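Local coordinates for receptor-like protein kinase ANXUR1 (Arabidopsis thaliana, PDB 6FIG) that probably senses extracellular signals at the cell surface during plant reproduction, through a tandem malectin-like ectodomain that belongs to a receptor kinase, at residues V50-F58 against Y79-L88. Sequence-based numbering, arbitrary orientation.
With CA (calcium ion), chain I.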
loop_
_atom_site.group_PDB
_atom_site.type_symbol
_atom_site.label_atom_id
_atom_site.label_comp_id
_atom_site.label_asym_id
_atom_site.label_seq_id
_atom_site.Cartn_x
_atom_site.Cartn_y
_atom_site.Cartn_z
ATOM N N VAL A 50 8.446 -14.879 9.628
ATOM C CA VAL A 50 7.502 -13.817 10.000
ATOM C C VAL A 50 6.153 -14.091 9.316
ATOM O O VAL A 50 6.124 -14.199 8.090
ATOM C CB VAL A 50 8.038 -12.451 9.503
ATOM C CG1 VAL A 50 7.061 -11.325 9.816
ATOM C CG2 VAL A 50 9.420 -12.152 10.093
ATOM N N PRO A 51 5.027 -14.224 10.038
ATOM C CA PRO A 51 4.887 -14.111 11.489
ATOM C C PRO A 51 5.003 -15.456 12.221
ATOM O O PRO A 51 4.855 -15.497 13.446
ATOM C CB PRO A 51 3.445 -13.605 11.622
ATOM C CG PRO A 51 2.733 -14.319 10.536
ATOM C CD PRO A 51 3.708 -14.356 9.382
ATOM N N TYR A 52 5.284 -16.527 11.485
ATOM C CA TYR A 52 5.024 -17.896 11.941
ATOM C C TYR A 52 5.840 -18.412 13.135
ATOM O O TYR A 52 5.321 -19.227 13.886
ATOM C CB TYR A 52 5.167 -18.877 10.775
ATOM C CG TYR A 52 4.222 -18.591 9.633
ATOM C CD1 TYR A 52 2.859 -18.865 9.748
ATOM C CD2 TYR A 52 4.687 -18.033 8.439
ATOM C CE1 TYR A 52 1.990 -18.600 8.704
ATOM C CE2 TYR A 52 3.821 -17.769 7.388
ATOM C CZ TYR A 52 2.482 -18.058 7.525
ATOM O OH TYR A 52 1.609 -17.780 6.504
ATOM N N MET A 53 7.088 -17.967 13.317
ATOM C CA MET A 53 7.942 -18.537 14.361
ATOM C C MET A 53 7.687 -17.974 15.751
ATOM O O MET A 53 8.274 -18.450 16.714
ATOM C CB MET A 53 9.429 -18.396 13.999
ATOM C CG MET A 53 9.831 -19.306 12.850
ATOM S SD MET A 53 9.697 -21.067 13.246
ATOM C CE MET A 53 11.111 -21.308 14.310
ATOM N N THR A 54 6.814 -16.979 15.866
ATOM C CA THR A 54 6.491 -16.383 17.146
ATOM C C THR A 54 4.998 -16.461 17.346
ATOM O O THR A 54 4.244 -16.286 16.401
ATOM C CB THR A 54 6.932 -14.919 17.172
ATOM O OG1 THR A 54 6.510 -14.280 15.946
ATOM C CG2 THR A 54 8.433 -14.842 17.310
ATOM N N ALA A 55 4.572 -16.702 18.580
ATOM C CA ALA A 55 3.161 -16.805 18.892
ATOM C C ALA A 55 2.869 -16.135 20.202
ATOM O O ALA A 55 3.766 -15.877 20.998
ATOM C CB ALA A 55 2.731 -18.266 18.934
ATOM N N ARG A 56 1.596 -15.833 20.400
ATOM C CA ARG A 56 1.079 -15.535 21.712
ATOM C C ARG A 56 0.248 -16.752 22.120
ATOM O O ARG A 56 -0.505 -17.280 21.307
ATOM C CB ARG A 56 0.220 -14.279 21.665
ATOM C CG ARG A 56 -0.214 -13.822 23.038
ATOM C CD ARG A 56 -0.804 -12.434 23.031
ATOM N NE ARG A 56 0.198 -11.418 22.720
ATOM C CZ ARG A 56 1.112 -10.936 23.557
ATOM N NH1 ARG A 56 1.220 -11.369 24.813
ATOM N NH2 ARG A 56 1.944 -9.997 23.109
ATOM N N ILE A 57 0.359 -17.156 23.379
ATOM C CA ILE A 57 -0.309 -18.346 23.900
ATOM C C ILE A 57 -1.314 -17.897 24.973
ATOM O O ILE A 57 -0.951 -17.137 25.870
ATOM C CB ILE A 57 0.698 -19.316 24.551
ATOM C CG1 ILE A 57 1.914 -19.583 23.636
ATOM C CG2 ILE A 57 0.018 -20.638 24.906
ATOM C CD1 ILE A 57 1.595 -20.227 22.311
ATOM N N PHE A 58 -2.561 -18.364 24.851
ATOM C CA PHE A 58 -3.646 -18.044 25.776
ATOM C C PHE A 58 -4.098 -19.310 26.488
ATOM O O PHE A 58 -4.525 -20.261 25.843
ATOM C CB PHE A 58 -4.855 -17.445 25.032
ATOM C CG PHE A 58 -4.528 -16.263 24.172
ATOM C CD1 PHE A 58 -4.085 -15.091 24.749
ATOM C CD2 PHE A 58 -4.692 -16.322 22.788
ATOM C CE1 PHE A 58 -3.804 -13.978 23.972
ATOM C CE2 PHE A 58 -4.403 -15.209 22.001
ATOM C CZ PHE A 58 -3.954 -14.045 22.601
ATOM N N TYR A 79 -3.191 -16.189 11.264
ATOM C CA TYR A 79 -2.048 -17.025 10.873
ATOM C C TYR A 79 -1.720 -17.987 12.006
ATOM O O TYR A 79 -1.542 -17.550 13.152
ATOM C CB TYR A 79 -0.809 -16.163 10.596
ATOM C CG TYR A 79 -0.903 -15.259 9.376
ATOM C CD1 TYR A 79 -1.768 -14.171 9.334
ATOM C CD2 TYR A 79 -0.102 -15.498 8.257
ATOM C CE1 TYR A 79 -1.856 -13.357 8.209
ATOM C CE2 TYR A 79 -0.163 -14.681 7.130
ATOM C CZ TYR A 79 -1.034 -13.611 7.112
ATOM O OH TYR A 79 -1.070 -12.824 5.976
ATOM N N PHE A 80 -1.599 -19.265 11.673
ATOM C CA PHE A 80 -1.290 -20.301 12.644
ATOM C C PHE A 80 -0.145 -21.190 12.173
ATOM O O PHE A 80 -0.121 -21.629 11.023
ATOM C CB PHE A 80 -2.513 -21.177 12.853
ATOM C CG PHE A 80 -3.722 -20.439 13.342
ATOM C CD1 PHE A 80 -3.809 -20.025 14.652
ATOM C CD2 PHE A 80 -4.789 -20.159 12.474
ATOM C CE1 PHE A 80 -4.940 -19.354 15.100
ATOM C CE2 PHE A 80 -5.912 -19.493 12.923
ATOM C CZ PHE A 80 -5.994 -19.095 14.239
ATOM N N TYR A 81 0.787 -21.455 13.080
ATOM C CA TYR A 81 1.901 -22.375 12.846
ATOM C C TYR A 81 1.951 -23.351 14.035
ATOM O O TYR A 81 2.562 -23.032 15.048
ATOM C CB TYR A 81 3.208 -21.590 12.728
ATOM C CG TYR A 81 4.426 -22.464 12.560
ATOM C CD1 TYR A 81 4.523 -23.338 11.486
ATOM C CD2 TYR A 81 5.484 -22.413 13.465
ATOM C CE1 TYR A 81 5.640 -24.153 11.325
ATOM C CE2 TYR A 81 6.609 -23.220 13.310
ATOM C CZ TYR A 81 6.680 -24.086 12.235
ATOM O OH TYR A 81 7.806 -24.889 12.099
ATOM N N PRO A 82 1.285 -24.521 13.923
ATOM C CA PRO A 82 1.326 -25.453 15.050
ATOM C C PRO A 82 2.733 -25.980 15.288
ATOM O O PRO A 82 3.398 -26.428 14.357
ATOM C CB PRO A 82 0.359 -26.574 14.643
ATOM C CG PRO A 82 0.143 -26.428 13.186
ATOM C CD PRO A 82 0.414 -25.001 12.833
ATOM N N SER A 83 3.173 -25.897 16.539
ATOM C CA SER A 83 4.503 -26.354 16.968
ATOM C C SER A 83 4.492 -26.436 18.489
ATOM O O SER A 83 3.469 -26.169 19.121
ATOM C CB SER A 83 5.587 -25.372 16.511
ATOM O OG SER A 83 6.889 -25.860 16.795
ATOM N N THR A 84 5.621 -26.798 19.078
ATOM C CA THR A 84 5.724 -26.821 20.533
ATOM C C THR A 84 6.072 -25.413 21.003
ATOM O O THR A 84 7.100 -24.856 20.620
ATOM C CB THR A 84 6.748 -27.857 21.019
ATOM O OG1 THR A 84 6.359 -29.146 20.532
ATOM C CG2 THR A 84 6.806 -27.909 22.552
ATOM N N TYR A 85 5.178 -24.838 21.803
ATOM C CA TYR A 85 5.369 -23.527 22.409
ATOM C C TYR A 85 5.375 -23.715 23.920
ATOM O O TYR A 85 4.452 -24.341 24.455
ATOM C CB TYR A 85 4.224 -22.623 22.030
ATOM C CG TYR A 85 4.155 -22.320 20.549
ATOM C CD1 TYR A 85 5.079 -21.458 19.955
ATOM C CD2 TYR A 85 3.156 -22.860 19.761
ATOM C CE1 TYR A 85 5.021 -21.161 18.611
ATOM C CE2 TYR A 85 3.078 -22.565 18.402
ATOM C CZ TYR A 85 4.012 -21.715 17.835
ATOM O OH TYR A 85 3.917 -21.410 16.487
ATOM N N THR A 86 6.406 -23.175 24.575
ATOM C CA THR A 86 6.551 -23.183 26.050
ATOM C C THR A 86 6.274 -24.555 26.684
ATOM O O THR A 86 5.633 -24.657 27.736
ATOM C CB THR A 86 5.693 -22.063 26.685
ATOM O OG1 THR A 86 4.304 -22.235 26.351
ATOM C CG2 THR A 86 6.134 -20.708 26.133
ATOM N N GLY A 87 6.772 -25.607 26.031
ATOM C CA GLY A 87 6.592 -26.985 26.492
ATOM C C GLY A 87 5.200 -27.592 26.355
ATOM O O GLY A 87 4.993 -28.730 26.773
ATOM N N LEU A 88 4.244 -26.867 25.767
ATOM C CA LEU A 88 2.876 -27.371 25.661
ATOM C C LEU A 88 2.759 -28.329 24.479
ATOM O O LEU A 88 3.488 -28.202 23.513
ATOM C CB LEU A 88 1.873 -26.223 25.508
ATOM C CG LEU A 88 1.753 -25.240 26.673
ATOM C CD1 LEU A 88 0.865 -24.072 26.284
ATOM C CD2 LEU A 88 1.214 -25.944 27.917
HETATM CA CA CA I . 4.188 -14.112 15.359
#
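Tyr85 and Ala55 meet by a CH-pi contact, in which the methyl CB sits over one face of the phenol ring, 4.0 Å from its centroid and displaced toward the CE1 rim. Ile57 extends this apolar patch: its CD1 comes to 3.6 Å from Tyr85 CB, while the Ile57 and Leu88 side chains run past each other in opposite directions, Ile57 CG2 touching Leu88 CD1. One aromatic pair lies across the contact, and obliquely: the Tyr52 and Tyr79 planes are inclined at 55°. Tyr52 OH lies at the edge of the Tyr79 ring, 3.3 Å from CD2, with Pro51 CG packed against the same CD2. Met53 SD makes an oblique Met-aromatic contact with Tyr81, 3.8 Å from CE2. Tyr81 CG stands anti to its own backbone N (chi1 177°), which carries the ring to Tyr52 O, 3.2 Å from Tyr81 CD2. Within this malectin-like beta-sandwich domain, the type I turn from Pro51 to Thr54, entered through a cis peptide bond, leads into strand 54-58 and wraps a calcium ion. Pro51 O, Thr54 O and Thr54 OG1 bind the metal, and Ser7, Cys8 and Asn154 complete the site. Hydrogen bonds hold the hydroxyls of Tyr85, Tyr79 and Tyr81: Tyr85 OH donates to Tyr81 O (2.6 Å) in the carbonyl plane, Tyr79 OH pairs with Glu157, and Tyr81 OH with Tyr41 O.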